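Local coordinates for protein alpha,alpha-trehalose-phosphate synthase (UDP-forming) (Burkholderia xenovorans, PDB 5V0T) that is a family 20 glycosyltransferase of the GT-B clan that binds 6-O-phosphono-alpha-D-glucopyranose and uridine-5'-diphosphate, at residues Q84-F89 / D140-P145; M78-D83 / D108-E113. All coordinates share one frame; numbering follows the deposited sequence.

Contact 1: Q84-F89 / D140-P145; sequences QYYRGF and DYHLIP. With G6P (6-O-phosphono-alpha-D-glucopyranose), chain J.
The imidazole of His142 is met from both segments: Tyr85 and Tyr86 of 84-89 approach it obliquely, while the neighbouring Tyr141 lies over one of its faces, with Tyr141 CE2 3.6 Å above the His142 plane. The overlap is mutual and confined to the rims, His142 CE1 standing 3.3 Å above the Tyr141 ring. At the imidazole edge, in its plane, lies O3 of G6P, 3.6 Å from His142 CE1. Tyr86 CD1 lies 4.0 Å from His142 CD2, the two side chains running side by side in the same direction, and the phosphate oxygen O2P sits at the edge of the Tyr86 ring, near its plane. Tyr85 instead crosses His142 at about a right angle: its OH sits 3.5 Å from His142 CB and also touches CD2 of Leu143, while His142 O lies at the edge of its ring. No hydrogen bond links the two segments directly. The Tyr85 hydroxyl is bonded to Asn17, and His142 O to Asn119.

Tyr86 swings its ring away from its own backbone N (chi1 173°) and extends along His142 to the ligand, where its OH donates to G6P O2P at 2.6 Å. At the sugar end, Asp140 OD2 accepts from both O3 and O2 of G6P, each at 2.6 Å, while Asp140 OD1 is held by the backbone N of His164. Arg18 and Arg315 also bind the ligand. Together the segments form part of the G6P pocket, built from helix 79-98 and the loop following strand 135-139 in a GT-B glycosyltransferase.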
loop_
_atom_site.group_PDB
_atom_site.type_symbol
_atom_site.label_atom_id
_atom_site.label_comp_id
_atom_site.label_asym_id
_atom_site.label_seq_id
_atom_site.Cartn_x
_atom_site.Cartn_y
_atom_site.Cartn_z
ATOM N N GLN A 84 -3.556 -21.628 4.100
ATOM C CA GLN A 84 -4.901 -21.303 4.573
ATOM C C GLN A 84 -5.010 -19.846 4.994
ATOM O O GLN A 84 -5.989 -19.166 4.667
ATOM C CB GLN A 84 -5.297 -22.209 5.746
ATOM C CG GLN A 84 -5.454 -23.664 5.372
ATOM C CD GLN A 84 -5.658 -24.584 6.580
ATOM O OE1 GLN A 84 -5.814 -24.135 7.716
ATOM N NE2 GLN A 84 -5.643 -25.881 6.327
ATOM N N TYR A 85 -4.013 -19.358 5.724
ATOM C CA TYR A 85 -4.077 -18.041 6.341
ATOM C C TYR A 85 -3.662 -16.941 5.370
ATOM O O TYR A 85 -4.325 -15.896 5.276
ATOM C CB TYR A 85 -3.191 -18.046 7.588
ATOM C CG TYR A 85 -2.478 -16.764 7.960
ATOM C CD1 TYR A 85 -3.105 -15.805 8.749
ATOM C CD2 TYR A 85 -1.146 -16.547 7.588
ATOM C CE1 TYR A 85 -2.446 -14.646 9.130
ATOM C CE2 TYR A 85 -0.471 -15.380 7.961
ATOM C CZ TYR A 85 -1.138 -14.442 8.744
ATOM O OH TYR A 85 -0.521 -13.292 9.143
ATOM N N TYR A 86 -2.583 -17.159 4.625
ATOM C CA TYR A 86 -2.022 -16.102 3.788
ATOM C C TYR A 86 -2.504 -16.196 2.344
ATOM O O TYR A 86 -3.172 -15.277 1.854
ATOM C CB TYR A 86 -0.492 -16.146 3.878
ATOM C CG TYR A 86 0.247 -15.211 2.937
ATOM C CD1 TYR A 86 0.472 -13.879 3.274
ATOM C CD2 TYR A 86 0.736 -15.670 1.721
ATOM C CE1 TYR A 86 1.164 -13.020 2.404
ATOM C CE2 TYR A 86 1.428 -14.833 0.856
ATOM C CZ TYR A 86 1.644 -13.509 1.204
ATOM O OH TYR A 86 2.334 -12.692 0.329
ATOM N N ARG A 87 -2.180 -17.291 1.644
ATOM C CA ARG A 87 -2.685 -17.455 0.283
ATOM C C ARG A 87 -4.202 -17.595 0.265
ATOM O O ARG A 87 -4.849 -17.193 -0.708
ATOM C CB ARG A 87 -2.060 -18.684 -0.385
ATOM C CG ARG A 87 -0.619 -18.521 -0.819
ATOM C CD ARG A 87 -0.106 -19.774 -1.533
ATOM N NE ARG A 87 -0.768 -20.006 -2.807
ATOM C CZ ARG A 87 -1.564 -21.036 -3.058
ATOM N NH1 ARG A 87 -1.786 -21.936 -2.114
ATOM N NH2 ARG A 87 -2.131 -21.165 -4.254
ATOM N N GLY A 88 -4.779 -18.168 1.325
ATOM C CA GLY A 88 -6.195 -18.460 1.371
ATOM C C GLY A 88 -7.013 -17.260 1.789
ATOM O O GLY A 88 -7.339 -16.406 0.960
ATOM N N PHE A 89 -7.340 -17.163 3.078
ATOM C CA PHE A 89 -8.297 -16.147 3.487
ATOM C C PHE A 89 -7.757 -14.737 3.279
ATOM O O PHE A 89 -8.484 -13.869 2.788
ATOM C CB PHE A 89 -8.718 -16.344 4.940
ATOM C CG PHE A 89 -9.936 -15.557 5.306
ATOM C CD1 PHE A 89 -11.196 -15.947 4.837
ATOM C CD2 PHE A 89 -9.834 -14.433 6.109
ATOM C CE1 PHE A 89 -12.331 -15.219 5.144
ATOM C CE2 PHE A 89 -10.963 -13.708 6.451
ATOM C CZ PHE A 89 -12.217 -14.099 5.962
ATOM N N ASP A 140 -2.663 -4.410 9.546
ATOM C CA ASP A 140 -3.215 -4.842 8.254
ATOM C C ASP A 140 -4.070 -6.102 8.302
ATOM O O ASP A 140 -4.207 -6.753 9.341
ATOM C CB ASP A 140 -2.118 -5.013 7.189
ATOM C CG ASP A 140 -2.504 -4.343 5.871
ATOM O OD1 ASP A 140 -3.587 -3.720 5.853
ATOM O OD2 ASP A 140 -1.752 -4.416 4.871
ATOM N N TYR A 141 -4.668 -6.429 7.152
ATOM C CA TYR A 141 -5.833 -7.301 7.090
ATOM C C TYR A 141 -5.551 -8.747 7.501
ATOM O O TYR A 141 -6.493 -9.460 7.863
ATOM C CB TYR A 141 -6.392 -7.268 5.670
ATOM C CG TYR A 141 -5.366 -7.602 4.609
ATOM C CD1 TYR A 141 -4.466 -6.646 4.134
ATOM C CD2 TYR A 141 -5.321 -8.870 4.054
ATOM C CE1 TYR A 141 -3.534 -6.962 3.151
ATOM C CE2 TYR A 141 -4.411 -9.189 3.075
ATOM C CZ TYR A 141 -3.516 -8.241 2.627
ATOM O OH TYR A 141 -2.630 -8.591 1.626
ATOM N N HIS A 142 -4.292 -9.205 7.438
ATOM C CA HIS A 142 -3.978 -10.570 7.861
ATOM C C HIS A 142 -4.297 -10.792 9.326
ATOM O O HIS A 142 -4.522 -11.934 9.754
ATOM C CB HIS A 142 -2.492 -10.880 7.646
ATOM C CG HIS A 142 -1.949 -10.387 6.348
ATOM N ND1 HIS A 142 -1.630 -9.062 6.128
ATOM C CD2 HIS A 142 -1.650 -11.044 5.202
ATOM C CE1 HIS A 142 -1.181 -8.920 4.894
ATOM N NE2 HIS A 142 -1.177 -10.108 4.313
ATOM N N LEU A 143 -4.298 -9.726 10.115
ATOM C CA LEU A 143 -4.215 -9.835 11.570
ATOM C C LEU A 143 -5.426 -9.212 12.267
ATOM O O LEU A 143 -5.349 -8.823 13.433
ATOM C CB LEU A 143 -2.895 -9.222 12.056
ATOM C CG LEU A 143 -1.663 -9.947 11.494
ATOM C CD1 LEU A 143 -0.398 -9.172 11.792
ATOM C CD2 LEU A 143 -1.568 -11.356 12.076
ATOM N N ILE A 144 -6.559 -9.143 11.567
ATOM C CA ILE A 144 -7.812 -8.646 12.156
ATOM C C ILE A 144 -8.178 -9.372 13.456
ATOM O O ILE A 144 -8.611 -8.699 14.403
ATOM C CB ILE A 144 -8.948 -8.720 11.127
ATOM C CG1 ILE A 144 -8.739 -7.639 10.049
ATOM C CG2 ILE A 144 -10.345 -8.583 11.802
ATOM C CD1 ILE A 144 -9.630 -7.817 8.787
ATOM N N PRO A 145 -8.023 -10.698 13.586
ATOM C CA PRO A 145 -8.378 -11.371 14.850
ATOM C C PRO A 145 -7.350 -11.258 15.967
ATOM O O PRO A 145 -7.545 -11.889 17.006
ATOM C CB PRO A 145 -8.523 -12.851 14.435
ATOM C CG PRO A 145 -8.615 -12.837 12.916
ATOM C CD PRO A 145 -7.750 -11.677 12.519
HETATM C C1 G6P J . 0.355 -4.161 0.612
HETATM C C2 G6P J . -0.242 -4.685 1.907
HETATM C C3 G6P J . 0.864 -5.163 2.851
HETATM C C4 G6P J . 1.733 -6.193 2.124
HETATM C C5 G6P J . 2.262 -5.589 0.822
HETATM C C6 G6P J . 3.173 -6.584 0.101
HETATM O O1 G6P J . 1.171 -3.047 0.951
HETATM O O2 G6P J . -1.040 -3.655 2.518
HETATM O O3 G6P J . 0.237 -5.774 3.990
HETATM O O4 G6P J . 2.854 -6.561 2.954
HETATM O O5 G6P J . 1.164 -5.176 -0.007
HETATM O O6 G6P J . 2.472 -7.820 -0.120
HETATM P P G6P J . 3.082 -9.193 0.461
HETATM O O1P G6P J . 4.284 -9.513 -0.391
HETATM O O2P G6P J . 1.946 -10.171 0.352
HETATM O O3P G6P J . 3.467 -8.875 1.888
#

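Contact 2: M78-D83 / D108-E113; sequences MRRDYD and DRHDFE
Arg80 leaves its helix with CG opposite the backbone N (chi1 177°) and then runs extended to NE, carrying its guanidinium across to helix 109-126, where the imidazole of His110 meets it. The two side chains cross at about a right angle, and Arg80 NH2 comes 3.7 Å from His110 NE2. The imidazole nitrogen lies at the guanidinium edge, in its plane, but the two planes are 48° apart, so the groups do not stack. Further along, Asp83 O and Asp111 OD1 are 4.4 Å apart, a loose approach of two oxygens; the carboxylate of Asp83 leads away and pairs with Arg87.

The start of helix 109-126 is capped by Asp108, whose OD1 accepts from Asp111 N at 3.1 Å, reached from above the carboxylate plane, and more weakly from His110 N. This N-cap holds the turn that carries His110 and Asp111.

No hydrogen bond or salt bridge spans the two segments, and Arg80 NH2 remains 6.7 Å from Glu113 OE2. The nearby guanidinium of Arg80 would probably disfavour a protonated His110. What results is a polar approach at the surface held by no bond across the segments, the order of the helix start coming from the Asp108 cap.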
loop_
_atom_site.group_PDB
_atom_site.type_symbol
_atom_site.label_atom_id
_atom_site.label_comp_id
_atom_site.label_asym_id
_atom_site.label_seq_id
_atom_site.Cartn_x
_atom_site.Cartn_y
_atom_site.Cartn_z
ATOM N N MET A 78 4.191 -22.801 8.681
ATOM C CA MET A 78 4.024 -24.118 8.082
ATOM C C MET A 78 3.301 -23.972 6.746
ATOM O O MET A 78 2.506 -23.048 6.551
ATOM C CB MET A 78 3.229 -25.042 9.010
ATOM C CG MET A 78 3.863 -25.310 10.370
ATOM S SD MET A 78 5.487 -26.071 10.215
ATOM C CE MET A 78 5.077 -27.626 9.416
ATOM N N ARG A 79 3.577 -24.902 5.821
ATOM C CA ARG A 79 2.941 -24.866 4.501
ATOM C C ARG A 79 1.425 -24.792 4.617
ATOM O O ARG A 79 0.775 -23.990 3.942
ATOM C CB ARG A 79 3.345 -26.095 3.685
ATOM C CG ARG A 79 2.548 -26.284 2.396
ATOM C CD ARG A 79 2.860 -25.179 1.386
ATOM N NE ARG A 79 4.291 -25.090 1.115
ATOM C CZ ARG A 79 4.861 -24.191 0.311
ATOM N NH1 ARG A 79 4.119 -23.283 -0.314
ATOM N NH2 ARG A 79 6.179 -24.201 0.138
ATOM N N ARG A 80 0.844 -25.609 5.492
ATOM C CA ARG A 80 -0.605 -25.592 5.641
ATOM C C ARG A 80 -1.091 -24.246 6.171
ATOM O O ARG A 80 -2.139 -23.747 5.750
ATOM C CB ARG A 80 -1.042 -26.729 6.563
ATOM C CG ARG A 80 -2.522 -26.750 6.835
ATOM C CD ARG A 80 -2.872 -27.632 8.039
ATOM N NE ARG A 80 -4.321 -27.707 8.214
ATOM C CZ ARG A 80 -4.935 -27.719 9.390
ATOM N NH1 ARG A 80 -4.224 -27.662 10.511
ATOM N NH2 ARG A 80 -6.262 -27.784 9.442
ATOM N N ASP A 81 -0.339 -23.644 7.099
ATOM C CA ASP A 81 -0.705 -22.327 7.609
ATOM C C ASP A 81 -0.551 -21.254 6.538
ATOM O O ASP A 81 -1.410 -20.369 6.401
ATOM C CB ASP A 81 0.149 -21.999 8.831
ATOM C CG ASP A 81 -0.142 -22.926 9.992
ATOM O OD1 ASP A 81 -1.204 -23.579 9.958
ATOM O OD2 ASP A 81 0.681 -23.006 10.924
ATOM N N TYR A 82 0.540 -21.318 5.774
ATOM C CA TYR A 82 0.739 -20.391 4.666
ATOM C C TYR A 82 -0.402 -20.490 3.654
ATOM O O TYR A 82 -0.929 -19.465 3.195
ATOM C CB TYR A 82 2.099 -20.676 4.020
ATOM C CG TYR A 82 2.395 -19.933 2.738
ATOM C CD1 TYR A 82 2.799 -18.591 2.749
ATOM C CD2 TYR A 82 2.312 -20.579 1.512
ATOM C CE1 TYR A 82 3.095 -17.914 1.561
ATOM C CE2 TYR A 82 2.596 -19.906 0.323
ATOM C CZ TYR A 82 2.981 -18.575 0.353
ATOM O OH TYR A 82 3.260 -17.931 -0.838
ATOM N N ASP A 83 -0.826 -21.714 3.325
ATOM C CA ASP A 83 -1.878 -21.886 2.324
ATOM C C ASP A 83 -3.228 -21.383 2.828
ATOM O O ASP A 83 -3.977 -20.756 2.072
ATOM C CB ASP A 83 -1.979 -23.352 1.909
ATOM C CG ASP A 83 -0.866 -23.774 0.960
ATOM O OD1 ASP A 83 -0.314 -22.907 0.250
ATOM O OD2 ASP A 83 -0.547 -24.978 0.923
ATOM N N ASP A 108 -13.260 -20.107 1.354
ATOM C CA ASP A 108 -13.257 -21.499 1.790
ATOM C C ASP A 108 -13.304 -21.505 3.312
ATOM O O ASP A 108 -12.434 -20.923 3.966
ATOM C CB ASP A 108 -12.025 -22.246 1.254
ATOM C CG ASP A 108 -11.959 -23.697 1.722
ATOM O OD1 ASP A 108 -12.066 -23.950 2.927
ATOM O OD2 ASP A 108 -11.791 -24.599 0.883
ATOM N N ARG A 109 -14.335 -22.151 3.865
ATOM C CA ARG A 109 -14.523 -22.207 5.309
ATOM C C ARG A 109 -13.280 -22.724 6.019
ATOM O O ARG A 109 -12.895 -22.209 7.074
ATOM C CB ARG A 109 -15.712 -23.115 5.619
ATOM C CG ARG A 109 -16.813 -22.497 6.418
ATOM C CD ARG A 109 -17.874 -23.553 6.670
ATOM N NE ARG A 109 -19.207 -23.078 6.320
ATOM C CZ ARG A 109 -20.256 -23.872 6.128
ATOM N NH1 ARG A 109 -21.431 -23.342 5.818
ATOM N NH2 ARG A 109 -20.125 -25.189 6.230
ATOM N N HIS A 110 -12.662 -23.767 5.461
ATOM C CA HIS A 110 -11.469 -24.364 6.050
ATOM C C HIS A 110 -10.299 -23.386 6.050
ATOM O O HIS A 110 -9.489 -23.366 6.986
ATOM C CB HIS A 110 -11.116 -25.637 5.274
ATOM C CG HIS A 110 -10.412 -26.674 6.084
ATOM N ND1 HIS A 110 -11.043 -27.400 7.071
ATOM C CD2 HIS A 110 -9.133 -27.120 6.045
ATOM C CE1 HIS A 110 -10.182 -28.243 7.611
ATOM N NE2 HIS A 110 -9.016 -28.092 7.008
ATOM N N ASP A 111 -10.179 -22.569 5.005
ATOM C CA ASP A 111 -9.136 -21.547 5.020
ATOM C C ASP A 111 -9.434 -20.472 6.058
ATOM O O ASP A 111 -8.523 -20.002 6.752
ATOM C CB ASP A 111 -8.972 -20.925 3.635
ATOM C CG ASP A 111 -8.362 -21.882 2.647
ATOM O OD1 ASP A 111 -7.747 -22.878 3.084
ATOM O OD2 ASP A 111 -8.498 -21.640 1.435
ATOM N N PHE A 112 -10.706 -20.085 6.194
ATOM C CA PHE A 112 -11.067 -19.093 7.202
ATOM C C PHE A 112 -10.756 -19.596 8.613
ATOM O O PHE A 112 -10.263 -18.835 9.458
ATOM C CB PHE A 112 -12.545 -18.725 7.073
ATOM C CG PHE A 112 -13.035 -17.823 8.177
ATOM C CD1 PHE A 112 -12.433 -16.584 8.394
ATOM C CD2 PHE A 112 -14.081 -18.219 8.999
ATOM C CE1 PHE A 112 -12.873 -15.751 9.415
ATOM C CE2 PHE A 112 -14.527 -17.405 10.023
ATOM C CZ PHE A 112 -13.931 -16.172 10.239
ATOM N N GLU A 113 -11.027 -20.874 8.882
ATOM C CA GLU A 113 -10.678 -21.445 10.183
ATOM C C GLU A 113 -9.172 -21.428 10.415
ATOM O O GLU A 113 -8.713 -21.138 11.524
ATOM C CB GLU A 113 -11.204 -22.871 10.299
ATOM C CG GLU A 113 -12.696 -22.964 10.445
ATOM C CD GLU A 113 -13.181 -24.396 10.362
ATOM O OE1 GLU A 113 -14.390 -24.585 10.115
ATOM O OE2 GLU A 113 -12.354 -25.325 10.534
#

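In the fold
Helix 79-98 serves both contacts: contact 2 uses its first turn and contact 1 the turns that follow, their centres 9 Å apart. Helix 109-126 flanks both parts of it, while the loop after strand 135-139 packs on 84-89. Contact 1 is buried and largely aromatic, with Tyr86 and Asp140 turned to the ligand and Tyr85 OH to Asn17; contact 2 is on the surface, made by charged and polar groups that approach without bonding. They adjoin directly: Gln84 CG packs 3.3 Å from Asp111 OD1, and Phe89 CZ lies 3.5 Å from Phe112 CD1. A probable backbone bond from Arg87 N to Tyr82 O, of the wider pi-type spacing, lies where the two contacts join.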